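Local coordinates for protein alginate lyase (Bacteroides ovatus, PDB 3NNB) that probably cleaves the polysaccharide alginate by beta-elimination, at residues I259-K264 against S304-S309; Q248-K253 against Q297-A302; T272-Y277 against S326-Q331; I346-S351 against G358-G363. One frame throughout, in Å; residues are numbered along the deposited sequence.

Interaction 1. Residues I259-K264 against S304-S309; sequences IEPDGK and SQDGRS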
loop_
_atom_site.group_PDB
_atom_site.type_symbol
_atom_site.label_atom_id
_atom_site.label_comp_id
_atom_site.label_asym_id
_atom_site.label_seq_id
_atom_site.Cartn_x
_atom_site.Cartn_y
_atom_site.Cartn_z
ATOM N N ILE A 259 9.584 7.650 -15.452
ATOM C CA ILE A 259 9.793 6.635 -16.460
ATOM C C ILE A 259 10.541 7.235 -17.655
ATOM O O ILE A 259 10.147 8.244 -18.204
ATOM C CB ILE A 259 8.462 6.004 -16.925
ATOM C CG1 ILE A 259 7.650 5.491 -15.716
ATOM C CG2 ILE A 259 8.678 4.903 -17.964
ATOM C CD1 ILE A 259 6.198 5.169 -16.114
ATOM N N GLU A 260 11.667 6.622 -18.017
ATOM C CA GLU A 260 12.406 7.061 -19.192
ATOM C C GLU A 260 11.789 6.472 -20.462
ATOM O O GLU A 260 10.938 5.581 -20.415
ATOM C CB GLU A 260 13.865 6.654 -19.058
ATOM C CG GLU A 260 14.590 7.350 -17.978
ATOM C CD GLU A 260 14.824 8.810 -18.258
ATOM O OE1 GLU A 260 15.433 9.150 -19.318
ATOM O OE2 GLU A 260 14.384 9.632 -17.426
ATOM N N PRO A 261 12.207 6.974 -21.637
ATOM C CA PRO A 261 11.524 6.516 -22.828
ATOM C C PRO A 261 11.693 5.016 -23.136
ATOM O O PRO A 261 10.904 4.442 -23.884
ATOM C CB PRO A 261 12.127 7.415 -23.932
ATOM C CG PRO A 261 12.493 8.628 -23.242
ATOM C CD PRO A 261 13.065 8.135 -21.903
ATOM N N ASP A 262 12.715 4.367 -22.567
ATOM C CA ASP A 262 12.875 2.936 -22.684
ATOM C C ASP A 262 12.220 2.140 -21.543
ATOM O O ASP A 262 12.419 0.928 -21.463
ATOM C CB ASP A 262 14.363 2.604 -22.793
ATOM C CG ASP A 262 15.179 3.049 -21.566
ATOM O OD1 ASP A 262 14.612 3.586 -20.608
ATOM O OD2 ASP A 262 16.428 2.894 -21.550
ATOM N N GLY A 263 11.420 2.792 -20.713
ATOM C CA GLY A 263 10.797 2.133 -19.577
ATOM C C GLY A 263 11.565 2.068 -18.277
ATOM O O GLY A 263 11.012 1.706 -17.263
ATOM N N LYS A 264 12.835 2.417 -18.296
ATOM C CA LYS A 264 13.616 2.398 -17.076
ATOM C C LYS A 264 13.100 3.414 -16.064
ATOM O O LYS A 264 12.696 4.518 -16.442
ATOM C CB LYS A 264 15.096 2.671 -17.367
ATOM C CG LYS A 264 15.863 1.546 -18.094
ATOM C CD LYS A 264 17.353 1.800 -18.182
ATOM C CE LYS A 264 18.051 0.722 -18.999
ATOM N NZ LYS A 264 17.780 0.860 -20.438
ATOM N N SER A 304 3.669 9.914 -23.048
ATOM C CA SER A 304 4.283 11.195 -23.374
ATOM C C SER A 304 4.664 11.229 -24.862
ATOM O O SER A 304 4.694 10.212 -25.533
ATOM C CB SER A 304 5.547 11.457 -22.527
ATOM O OG SER A 304 6.575 10.589 -22.926
ATOM N N GLN A 305 4.979 12.432 -25.337
ATOM C CA GLN A 305 5.377 12.628 -26.736
ATOM C C GLN A 305 6.576 11.748 -27.068
ATOM O O GLN A 305 6.680 11.238 -28.182
ATOM C CB GLN A 305 5.704 14.116 -26.983
ATOM N N ASP A 306 7.472 11.527 -26.097
ATOM C CA ASP A 306 8.653 10.679 -26.317
ATOM C C ASP A 306 8.513 9.193 -25.869
ATOM O O ASP A 306 9.478 8.442 -25.838
ATOM C CB ASP A 306 9.949 11.354 -25.767
ATOM C CG ASP A 306 9.923 11.634 -24.263
ATOM O OD1 ASP A 306 8.847 11.600 -23.637
ATOM O OD2 ASP A 306 10.977 11.985 -23.689
ATOM N N GLY A 307 7.285 8.753 -25.615
ATOM C CA GLY A 307 6.999 7.349 -25.419
ATOM C C GLY A 307 7.082 6.851 -23.980
ATOM O O GLY A 307 7.096 5.676 -23.771
ATOM N N ARG A 308 7.135 7.740 -22.993
ATOM C CA ARG A 308 7.115 7.317 -21.580
ATOM C C ARG A 308 5.697 6.893 -21.234
ATOM O O ARG A 308 4.721 7.618 -21.521
ATOM C CB ARG A 308 7.556 8.453 -20.698
ATOM C CG ARG A 308 8.920 9.044 -21.088
ATOM C CD ARG A 308 9.140 10.353 -20.430
ATOM N NE ARG A 308 10.333 11.052 -20.934
ATOM C CZ ARG A 308 11.473 11.182 -20.272
ATOM N NH1 ARG A 308 11.664 10.663 -19.049
ATOM N NH2 ARG A 308 12.469 11.831 -20.848
ATOM N N SER A 309 5.579 5.723 -20.607
ATOM C CA SER A 309 4.273 5.200 -20.245
ATOM C C SER A 309 4.409 4.027 -19.290
ATOM O O SER A 309 5.493 3.441 -19.156
ATOM C CB SER A 309 3.560 4.716 -21.522
ATOM O OG SER A 309 4.156 3.534 -22.052
HETATM O O HOH W 1 15.277 11.646 -20.288
HETATM O O HOH W 2 13.934 12.096 -17.706
HETATM O O HOH W 3 9.863 5.821 -26.260
#

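Interaction 2. Residues Q248-K253 against Q297-A302; sequences QEFPEK and QDIYNA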
loop_
_atom_site.group_PDB
_atom_site.type_symbol
_atom_site.label_atom_id
_atom_site.label_comp_id
_atom_site.label_asym_id
_atom_site.label_seq_id
_atom_site.Cartn_x
_atom_site.Cartn_y
_atom_site.Cartn_z
ATOM N N GLN A 248 -5.667 13.852 -12.864
ATOM C CA GLN A 248 -5.388 14.531 -14.123
ATOM C C GLN A 248 -3.967 15.018 -14.223
ATOM O O GLN A 248 -3.404 15.004 -15.305
ATOM C CB GLN A 248 -6.428 15.633 -14.362
ATOM C CG GLN A 248 -7.775 14.943 -14.732
ATOM C CD GLN A 248 -8.975 15.854 -14.775
ATOM O OE1 GLN A 248 -8.918 17.015 -14.365
ATOM N NE2 GLN A 248 -10.097 15.304 -15.234
ATOM N N GLU A 249 -3.366 15.373 -13.095
ATOM C CA GLU A 249 -1.982 15.819 -13.052
ATOM C C GLU A 249 -0.943 14.697 -12.981
ATOM O O GLU A 249 0.264 14.929 -13.193
ATOM C CB GLU A 249 -1.788 16.778 -11.886
ATOM C CG GLU A 249 -2.593 18.032 -12.053
ATOM C CD GLU A 249 -2.411 19.024 -10.913
ATOM O OE1 GLU A 249 -1.683 18.761 -9.928
ATOM O OE2 GLU A 249 -3.015 20.095 -11.038
ATOM N N PHE A 250 -1.410 13.478 -12.686
ATOM C CA PHE A 250 -0.515 12.354 -12.381
ATOM C C PHE A 250 0.416 11.939 -13.547
ATOM O O PHE A 250 1.604 11.723 -13.323
ATOM C CB PHE A 250 -1.354 11.201 -11.812
ATOM C CG PHE A 250 -0.598 9.968 -11.402
ATOM C CD1 PHE A 250 -0.092 9.841 -10.100
ATOM C CD2 PHE A 250 -0.467 8.901 -12.273
ATOM C CE1 PHE A 250 0.527 8.686 -9.705
ATOM C CE2 PHE A 250 0.163 7.757 -11.880
ATOM C CZ PHE A 250 0.615 7.640 -10.581
ATOM N N PRO A 251 -0.075 11.908 -14.784
ATOM C CA PRO A 251 0.869 11.486 -15.853
ATOM C C PRO A 251 2.068 12.399 -15.981
ATOM O O PRO A 251 3.213 11.916 -15.973
ATOM C CB PRO A 251 -0.019 11.499 -17.112
ATOM C CG PRO A 251 -1.405 11.133 -16.535
ATOM C CD PRO A 251 -1.469 11.959 -15.295
ATOM N N GLU A 252 1.858 13.711 -16.060
ATOM C CA GLU A 252 2.973 14.637 -16.215
ATOM C C GLU A 252 3.819 14.739 -14.953
ATOM O O GLU A 252 5.030 14.771 -15.032
ATOM C CB GLU A 252 2.481 16.032 -16.639
ATOM C CG GLU A 252 1.939 16.068 -18.055
ATOM C CD GLU A 252 1.456 17.449 -18.474
ATOM O OE1 GLU A 252 2.157 18.449 -18.207
ATOM O OE2 GLU A 252 0.376 17.521 -19.084
ATOM N N LYS A 253 3.185 14.747 -13.775
ATOM C CA LYS A 253 3.907 14.944 -12.527
ATOM C C LYS A 253 4.716 13.725 -12.101
ATOM O O LYS A 253 5.835 13.872 -11.558
ATOM C CB LYS A 253 2.937 15.313 -11.412
ATOM C CG LYS A 253 3.601 15.810 -10.138
ATOM C CD LYS A 253 2.548 16.198 -9.062
ATOM C CE LYS A 253 1.660 17.344 -9.471
ATOM N NZ LYS A 253 2.469 18.567 -9.802
ATOM N N GLN A 297 -11.141 7.820 -15.920
ATOM C CA GLN A 297 -9.889 8.449 -16.286
ATOM C C GLN A 297 -8.848 7.395 -16.695
ATOM O O GLN A 297 -8.556 6.449 -15.952
ATOM C CB GLN A 297 -9.352 9.309 -15.143
ATOM C CG GLN A 297 -10.373 10.307 -14.579
ATOM C CD GLN A 297 -10.839 11.281 -15.632
ATOM O OE1 GLN A 297 -10.023 11.986 -16.214
ATOM N NE2 GLN A 297 -12.153 11.280 -15.932
ATOM N N ASP A 298 -8.336 7.519 -17.909
ATOM C CA ASP A 298 -7.443 6.494 -18.461
ATOM C C ASP A 298 -5.991 6.880 -18.154
ATOM O O ASP A 298 -5.309 7.458 -18.980
ATOM C CB ASP A 298 -7.649 6.373 -19.962
ATOM C CG ASP A 298 -6.896 5.194 -20.556
ATOM O OD1 ASP A 298 -6.048 4.571 -19.844
ATOM O OD2 ASP A 298 -7.125 4.892 -21.739
ATOM N N ILE A 299 -5.533 6.534 -16.959
ATOM C CA ILE A 299 -4.135 6.733 -16.590
ATOM C C ILE A 299 -3.261 5.665 -17.276
ATOM O O ILE A 299 -2.135 5.945 -17.708
ATOM C CB ILE A 299 -3.993 6.662 -15.070
ATOM C CG1 ILE A 299 -4.636 7.897 -14.427
ATOM C CG2 ILE A 299 -2.509 6.458 -14.615
ATOM C CD1 ILE A 299 -3.922 9.235 -14.793
ATOM N N TYR A 300 -3.771 4.441 -17.403
ATOM C CA TYR A 300 -2.935 3.349 -17.908
ATOM C C TYR A 300 -2.296 3.679 -19.267
ATOM O O TYR A 300 -1.116 3.415 -19.478
ATOM C CB TYR A 300 -3.712 2.037 -18.015
ATOM C CG TYR A 300 -2.852 0.869 -18.405
ATOM C CD1 TYR A 300 -2.639 0.550 -19.727
ATOM C CD2 TYR A 300 -2.210 0.071 -17.429
ATOM C CE1 TYR A 300 -1.828 -0.535 -20.071
ATOM C CE2 TYR A 300 -1.409 -0.963 -17.748
ATOM C CZ TYR A 300 -1.194 -1.265 -19.076
ATOM O OH TYR A 300 -0.402 -2.326 -19.393
ATOM N N ASN A 301 -3.090 4.228 -20.188
ATOM C CA ASN A 301 -2.642 4.479 -21.541
ATOM C C ASN A 301 -1.967 5.849 -21.737
ATOM O O ASN A 301 -1.585 6.192 -22.865
ATOM C CB ASN A 301 -3.851 4.312 -22.503
ATOM C CG ASN A 301 -4.317 2.887 -22.575
ATOM O OD1 ASN A 301 -5.487 2.552 -22.234
ATOM N ND2 ASN A 301 -3.416 2.009 -22.974
ATOM N N ALA A 302 -1.792 6.608 -20.647
ATOM C CA ALA A 302 -1.189 7.946 -20.726
ATOM C C ALA A 302 0.236 7.810 -21.226
ATOM O O ALA A 302 1.021 7.066 -20.658
ATOM C CB ALA A 302 -1.220 8.680 -19.381
#

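Interaction 3. Residues T272-Y277 against S326-Q331; sequences TTALGY and SEWPYQ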
loop_
_atom_site.group_PDB
_atom_site.type_symbol
_atom_site.label_atom_id
_atom_site.label_comp_id
_atom_site.label_asym_id
_atom_site.label_seq_id
_atom_site.Cartn_x
_atom_site.Cartn_y
_atom_site.Cartn_z
ATOM N N THR A 272 19.589 -0.701 -3.855
ATOM C CA THR A 272 20.120 -2.034 -3.583
ATOM C C THR A 272 19.094 -3.126 -3.827
ATOM O O THR A 272 19.455 -4.277 -4.086
ATOM C CB THR A 272 20.695 -2.191 -2.171
ATOM O OG1 THR A 272 19.661 -1.990 -1.238
ATOM C CG2 THR A 272 21.825 -1.204 -1.898
ATOM N N THR A 273 17.809 -2.763 -3.781
ATOM C CA THR A 273 16.738 -3.649 -4.226
ATOM C C THR A 273 16.041 -3.084 -5.470
ATOM O O THR A 273 14.850 -2.768 -5.453
ATOM C CB THR A 273 15.741 -3.970 -3.078
ATOM O OG1 THR A 273 15.200 -2.757 -2.512
ATOM C CG2 THR A 273 16.407 -4.777 -1.953
ATOM N N ALA A 274 16.803 -2.940 -6.556
ATOM C CA ALA A 274 16.287 -2.334 -7.748
ATOM C C ALA A 274 15.118 -3.085 -8.389
ATOM O O ALA A 274 14.218 -2.468 -8.934
ATOM C CB ALA A 274 17.437 -2.150 -8.744
ATOM N N LEU A 275 15.110 -4.428 -8.332
ATOM C CA LEU A 275 13.965 -5.148 -8.879
ATOM C C LEU A 275 12.750 -4.892 -7.968
ATOM O O LEU A 275 11.635 -4.635 -8.441
ATOM C CB LEU A 275 14.254 -6.622 -8.986
ATOM C CG LEU A 275 13.144 -7.495 -9.545
ATOM C CD1 LEU A 275 12.794 -7.079 -10.965
ATOM C CD2 LEU A 275 13.512 -9.040 -9.498
ATOM N N GLY A 276 12.968 -4.954 -6.667
ATOM C CA GLY A 276 11.896 -4.689 -5.712
ATOM C C GLY A 276 11.253 -3.318 -5.843
ATOM O O GLY A 276 10.037 -3.217 -5.863
ATOM N N TYR A 277 12.057 -2.279 -5.974
ATOM C CA TYR A 277 11.520 -0.938 -6.108
ATOM C C TYR A 277 10.870 -0.687 -7.491
ATOM O O TYR A 277 9.906 0.087 -7.589
ATOM C CB TYR A 277 12.587 0.117 -5.777
ATOM C CG TYR A 277 12.669 0.369 -4.292
ATOM C CD1 TYR A 277 11.628 0.973 -3.630
ATOM C CD2 TYR A 277 13.729 -0.131 -3.510
ATOM C CE1 TYR A 277 11.664 1.183 -2.248
ATOM C CE2 TYR A 277 13.756 0.076 -2.112
ATOM C CZ TYR A 277 12.738 0.748 -1.504
ATOM O OH TYR A 277 12.738 0.913 -0.129
ATOM N N SER A 326 21.747 -13.495 -12.494
ATOM C CA SER A 326 22.954 -13.164 -13.241
ATOM C C SER A 326 22.727 -12.217 -14.389
ATOM O O SER A 326 23.643 -11.445 -14.742
ATOM C CB SER A 326 23.619 -14.442 -13.784
ATOM O OG SER A 326 22.808 -15.156 -14.682
ATOM N N GLU A 327 21.507 -12.226 -14.934
ATOM C CA GLU A 327 21.233 -11.466 -16.160
ATOM C C GLU A 327 20.659 -10.074 -15.859
ATOM O O GLU A 327 20.529 -9.254 -16.758
ATOM C CB GLU A 327 20.294 -12.259 -17.050
ATOM C CG GLU A 327 20.831 -13.666 -17.415
ATOM C CD GLU A 327 22.253 -13.629 -17.868
ATOM O OE1 GLU A 327 22.535 -13.089 -18.981
ATOM O OE2 GLU A 327 23.134 -14.085 -17.097
ATOM N N TRP A 328 20.264 -9.855 -14.602
ATOM C CA TRP A 328 19.734 -8.572 -14.131
ATOM C C TRP A 328 20.901 -7.642 -13.777
ATOM O O TRP A 328 21.627 -7.873 -12.814
ATOM C CB TRP A 328 18.870 -8.842 -12.877
ATOM C CG TRP A 328 18.398 -7.667 -12.121
ATOM C CD1 TRP A 328 18.750 -7.350 -10.848
ATOM C CD2 TRP A 328 17.385 -6.734 -12.506
ATOM N NE1 TRP A 328 18.071 -6.229 -10.426
ATOM C CE2 TRP A 328 17.220 -5.827 -11.428
ATOM C CE3 TRP A 328 16.621 -6.552 -13.655
ATOM C CZ2 TRP A 328 16.332 -4.754 -11.483
ATOM C CZ3 TRP A 328 15.744 -5.475 -13.700
ATOM C CH2 TRP A 328 15.601 -4.599 -12.611
ATOM N N PRO A 329 21.101 -6.576 -14.578
ATOM C CA PRO A 329 22.287 -5.751 -14.446
ATOM C C PRO A 329 22.174 -4.593 -13.427
ATOM O O PRO A 329 22.760 -3.541 -13.620
ATOM C CB PRO A 329 22.481 -5.238 -15.872
ATOM C CG PRO A 329 21.035 -5.069 -16.380
ATOM C CD PRO A 329 20.274 -6.182 -15.750
ATOM N N TYR A 330 21.412 -4.823 -12.365
ATOM C CA TYR A 330 21.219 -3.878 -11.281
ATOM C C TYR A 330 21.323 -4.712 -9.998
ATOM O O TYR A 330 21.399 -5.939 -10.039
ATOM C CB TYR A 330 19.823 -3.231 -11.372
ATOM C CG TYR A 330 19.553 -2.637 -12.753
ATOM C CD1 TYR A 330 20.085 -1.401 -13.107
ATOM C CD2 TYR A 330 18.851 -3.332 -13.723
ATOM C CE1 TYR A 330 19.872 -0.860 -14.362
ATOM C CE2 TYR A 330 18.678 -2.822 -14.980
ATOM C CZ TYR A 330 19.193 -1.578 -15.287
ATOM O OH TYR A 330 19.028 -1.047 -16.565
ATOM N N GLN A 331 21.266 -4.053 -8.853
ATOM C CA GLN A 331 21.317 -4.765 -7.606
ATOM C C GLN A 331 19.953 -5.375 -7.235
ATOM O O GLN A 331 18.888 -4.828 -7.554
ATOM C CB GLN A 331 21.786 -3.832 -6.493
ATOM C CG GLN A 331 23.160 -3.216 -6.695
ATOM C CD GLN A 331 23.497 -2.207 -5.581
ATOM O OE1 GLN A 331 24.038 -2.593 -4.573
ATOM N NE2 GLN A 331 23.051 -0.955 -5.736
#

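Interaction 4. Residues I346-S351 against G358-G363; sequences ILRRAS and GYEAIG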
loop_
_atom_site.group_PDB
_atom_site.type_symbol
_atom_site.label_atom_id
_atom_site.label_comp_id
_atom_site.label_asym_id
_atom_site.label_seq_id
_atom_site.Cartn_x
_atom_site.Cartn_y
_atom_site.Cartn_z
ATOM N N ILE A 346 2.170 -8.495 -11.091
ATOM C CA ILE A 346 2.116 -7.250 -11.846
ATOM C C ILE A 346 1.518 -7.512 -13.235
ATOM O O ILE A 346 0.694 -6.714 -13.717
ATOM C CB ILE A 346 3.529 -6.575 -11.924
ATOM C CG1 ILE A 346 3.971 -6.067 -10.531
ATOM C CG2 ILE A 346 3.594 -5.441 -12.952
ATOM C CD1 ILE A 346 3.119 -4.911 -9.901
ATOM N N LEU A 347 1.960 -8.598 -13.892
ATOM C CA LEU A 347 1.490 -8.920 -15.227
ATOM C C LEU A 347 -0.001 -9.281 -15.277
ATOM O O LEU A 347 -0.711 -8.822 -16.155
ATOM C CB LEU A 347 2.331 -10.025 -15.854
ATOM C CG LEU A 347 3.762 -9.637 -16.182
ATOM C CD1 LEU A 347 4.405 -10.795 -16.910
ATOM C CD2 LEU A 347 3.859 -8.356 -17.023
ATOM N N ARG A 348 -0.476 -10.036 -14.288
ATOM C CA ARG A 348 -1.930 -10.261 -14.127
ATOM C C ARG A 348 -2.705 -8.956 -14.045
ATOM O O ARG A 348 -3.699 -8.760 -14.737
ATOM C CB ARG A 348 -2.164 -11.056 -12.845
ATOM C CG ARG A 348 -3.608 -11.205 -12.392
ATOM C CD ARG A 348 -4.519 -11.997 -13.342
ATOM N NE ARG A 348 -4.120 -13.393 -13.493
ATOM C CZ ARG A 348 -4.526 -14.425 -12.742
ATOM N NH1 ARG A 348 -5.361 -14.286 -11.722
ATOM N NH2 ARG A 348 -4.072 -15.629 -13.009
ATOM N N ARG A 349 -2.221 -8.042 -13.219
ATOM C CA ARG A 349 -2.914 -6.784 -13.002
ATOM C C ARG A 349 -2.906 -5.927 -14.252
ATOM O O ARG A 349 -3.929 -5.313 -14.601
ATOM C CB ARG A 349 -2.299 -6.076 -11.803
ATOM C CG ARG A 349 -2.472 -6.885 -10.530
ATOM C CD ARG A 349 -1.542 -6.442 -9.429
ATOM N NE ARG A 349 -1.805 -5.079 -9.008
ATOM C CZ ARG A 349 -1.049 -4.408 -8.113
ATOM N NH1 ARG A 349 0.018 -4.969 -7.499
ATOM N NH2 ARG A 349 -1.398 -3.187 -7.817
ATOM N N ALA A 350 -1.773 -5.869 -14.932
ATOM C CA ALA A 350 -1.660 -5.090 -16.188
ATOM C C ALA A 350 -2.597 -5.627 -17.278
ATOM O O ALA A 350 -3.120 -4.860 -18.099
ATOM C CB ALA A 350 -0.181 -5.091 -16.694
ATOM N N SER A 351 -2.788 -6.941 -17.279
ATOM C CA SER A 351 -3.630 -7.609 -18.270
ATOM C C SER A 351 -5.075 -7.139 -18.189
ATOM O O SER A 351 -5.810 -7.258 -19.157
ATOM C CB SER A 351 -3.527 -9.130 -18.129
ATOM O OG SER A 351 -4.389 -9.641 -17.108
ATOM N N GLY A 358 -0.951 -9.887 -24.042
ATOM C CA GLY A 358 -0.492 -11.229 -23.693
ATOM C C GLY A 358 0.269 -11.324 -22.375
ATOM O O GLY A 358 1.010 -12.283 -22.148
ATOM N N TYR A 359 0.016 -10.370 -21.472
ATOM C CA TYR A 359 0.775 -10.327 -20.240
ATOM C C TYR A 359 0.466 -11.490 -19.284
ATOM O O TYR A 359 1.347 -11.984 -18.583
ATOM C CB TYR A 359 0.502 -9.030 -19.487
ATOM C CG TYR A 359 0.954 -7.766 -20.164
ATOM C CD1 TYR A 359 2.160 -7.704 -20.870
ATOM C CD2 TYR A 359 0.223 -6.602 -20.023
ATOM C CE1 TYR A 359 2.584 -6.554 -21.422
ATOM C CE2 TYR A 359 0.650 -5.425 -20.594
ATOM C CZ TYR A 359 1.820 -5.415 -21.312
ATOM O OH TYR A 359 2.238 -4.230 -21.905
ATOM N N GLU A 360 -0.794 -11.919 -19.234
ATOM C CA GLU A 360 -1.172 -12.999 -18.317
ATOM C C GLU A 360 -0.508 -14.308 -18.732
ATOM O O GLU A 360 -0.100 -15.074 -17.870
ATOM C CB GLU A 360 -2.705 -13.175 -18.216
ATOM C CG GLU A 360 -3.136 -14.482 -17.543
ATOM C CD GLU A 360 -2.649 -14.657 -16.106
ATOM O OE1 GLU A 360 -2.198 -13.672 -15.487
ATOM O OE2 GLU A 360 -2.732 -15.789 -15.587
ATOM N N ALA A 361 -0.408 -14.563 -20.041
ATOM C CA ALA A 361 0.280 -15.761 -20.551
ATOM C C ALA A 361 1.739 -15.819 -20.096
ATOM O O ALA A 361 2.233 -16.862 -19.682
ATOM C CB ALA A 361 0.180 -15.835 -22.078
ATOM N N ILE A 362 2.409 -14.671 -20.122
ATOM C CA ILE A 362 3.782 -14.567 -19.630
ATOM C C ILE A 362 3.798 -14.835 -18.127
ATOM O O ILE A 362 4.555 -15.673 -17.665
ATOM C CB ILE A 362 4.403 -13.195 -19.959
ATOM C CG1 ILE A 362 4.506 -12.989 -21.469
ATOM C CG2 ILE A 362 5.788 -13.054 -19.312
ATOM C CD1 ILE A 362 4.990 -11.598 -21.907
ATOM N N GLY A 363 2.937 -14.154 -17.357
ATOM C CA GLY A 363 2.901 -14.349 -15.903
ATOM C C GLY A 363 2.658 -15.815 -15.542
ATOM O O GLY A 363 3.294 -16.349 -14.652
#

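Interaction 1. Residues I259-K264 against S304-S309
Two type I beta turns, E260 to G263 and S304 to G307, meet in loops that link helices of the alginate lyase domain, probably an alpha/alpha toroid as in other enzymes of the six-hairpin clan. The side chain of R308 joins them. It is extended from CG to NE, and its guanidinium lies beside the first loop. R308 NH1 donates to the backbone I259 O over 3.0 Å, with that oxygen 24° out of the guanidinium plane. A weak bond from R308 NH1 to E260 OE2 at 3.3 Å forms part of a salt bridge. Carboxylate and guanidinium planes stand 83° apart. Two waters bridge the same pair, one between R308 NH2 and E260 OE1, the other between R308 NH1 and E260 OE2. P261 covers one face of the guanidinium, with CD 3.8 Å above its centre. D306 grips the edge. Its OD2 accepts on the syn side from both R308 NE (3.0 Å) and R308 NH2 (3.2 Å). The other oxygen, D306 OD1, accepts from S304 OG at 2.6 Å, and S304 OG in turn accepts from R308 N. An alanine at R308 would probably leave I259 O and E260 without this donor, and D306 OD2 without its two N-H partners. Deeper in, I259 CD1 packs against S309 O at 3.6 Å, while S309 OG bonds to A312 N at the start of helix 310-317. P261 CB also lies 3.4 Å from D306 O, and one water donates to both D306 O and P261 O.

Interaction 2. Residues Q248-K253 against Q297-A302
A302 N donates to I299 O over 3.0 Å and closes a type I beta turn whose two end residues both touch P251 on helix 240-258. D298, just before the turn, bonds into it. Its OD1 accepts from N301 N at 3.0 Å, from above the carboxylate plane, which makes an Asx motif. I299 carries most of the contact and uses both its branches. CG2 is anti to the backbone N and meets the F250 ring, 4.0 Å from F250 CD2. CG1 lies beside the backbone N (chi1 -70°), and the CD1 beyond it comes within 3.6 Å of P251 CG. The I299 side chain crosses those of F250 and P251 at about a right angle. A302 CB closes on the proline ring too, 3.8 Å from P251 CG. The F250 ring also touches M288 of helix 274-293. I299 in turn rests on C289 and A292 of that helix. P251 sits where helix 240-258 is kinked. The proline has no N-H to give, and the N of E252 also lacks a bond to the turn before. Residues 251-253 form a wider pi-type turn. The one direct polar link across the contact is weak: Q248 NE2 points at Q297 OE1 over 3.5 Å, nearly straight at 176°. The two amide planes are well turned from each other. Q297 NE2 has its own bond to L295 O. The chemistry is therefore mainly apolar, and loop and helix probably hold together by carbon packing, with a single feeble amide contact at one edge.

Interaction 3. Residues T272-Y277 against S326-Q331
L275 packs on the indole of W328. Both side chains start with CG anti to the backbone N (chi1 -180° and 171°). Beyond its CG, L275 CD1 makes a CH-pi contact over the six-membered ring, 4.3 Å from its centroid and 16° off the ring normal. L275 CB lies on the same face, toward the rim. The opposite face carries Y330 CD2, 3.5 Å above the plane and also offset to the rim. The indole is thus sandwiched. A274 CB adds a contact at 3.7 Å to Y330 CB. Q331 keeps its chain extended beyond CG and crosses T272 obliquely. Its CB is 3.4 Å from T272 O, and its OE1 is 3.7 Å from T272 CG2. The hydroxyl T272 OG1 bonds to D86 O instead. Q331 O accepts from A274 N at 3.0 Å, from above its carbonyl plane, and weakly from W328 NE1 at 3.3 Å. T273 holds the N-cap position but makes no capping bond, and its OG1 bonds to a glycerol probably from the crystallisation liquor. First-turn N-H groups lack acceptors within their helix. Here Q331 O takes A274 N and Q332 OE1 takes G276 N, an arrangement typical of helix N termini.

Interaction 4. Residues I346-S351 against G358-G363
The guanidinium of R348 meets E360 at its edge, with E360 CD in its plane. The ring of Y359 has S351 N near its plane at the edge, 4.1 Å from Y359 CD2. A350 CB approaches the same ring at 3.7 Å from Y359 CD2. R348 grips E360 side-on with two nitrogens, one to each oxygen. R348 NE donates to E360 OE1 at 2.8 Å, and R348 NH2 to E360 OE2 at 2.9 Å. Both oxygens are met from above the carboxylate plane, and the two planes are 62° apart. The arginine begins with CG anti to the backbone N (chi1 171°) and then bends at chi2 and chi3. Its NH1 bonds to Y379 O. E360 OE2 also pairs with R367 NH1, so the carboxylate probably offsets two neighbouring positive charges. An alanine in place of R348 would probably leave E360 without one of its two arginines and Y379 O without this donor. Beside the salt bridge, S351 OG donates to R348 O of its own helix. The apolar side is led by L347. Its CB lies 3.5 Å from Y359 O, and its CD1 lies 3.6 Å from I362 CG2. G363 allows the close fit, since a CB there would fall 3.5 Å from L347 CB. The two segments form a helical hairpin, with axes 7.9 Å apart at closest approach and antiparallel at 163°. The hairpin packs on helix 310-317, where Y359 touches T311 and L314 and A350 touches L314.

Interactions 1, 2 and 3 interleave along the chain, and all belong to the alginate lyase domain. Interaction 4 follows in series. Interactions 1 and 2 join the same two regions, helix 240-258 with the loop after it and the loop before helix 310-317. Their centres are about 13 Å apart, and S309 CB touches A302 O. Interaction 3 lies about 20 Å from interaction 1, between centres, and meets it where K264 touches Y330. Interaction 4 is about 21 Å from interaction 2, again between centres, and Y300 packs on Y359 and A350. The contacts thus tie helices and loops that are apart in the chain into one continuous, largely helical body with long loops.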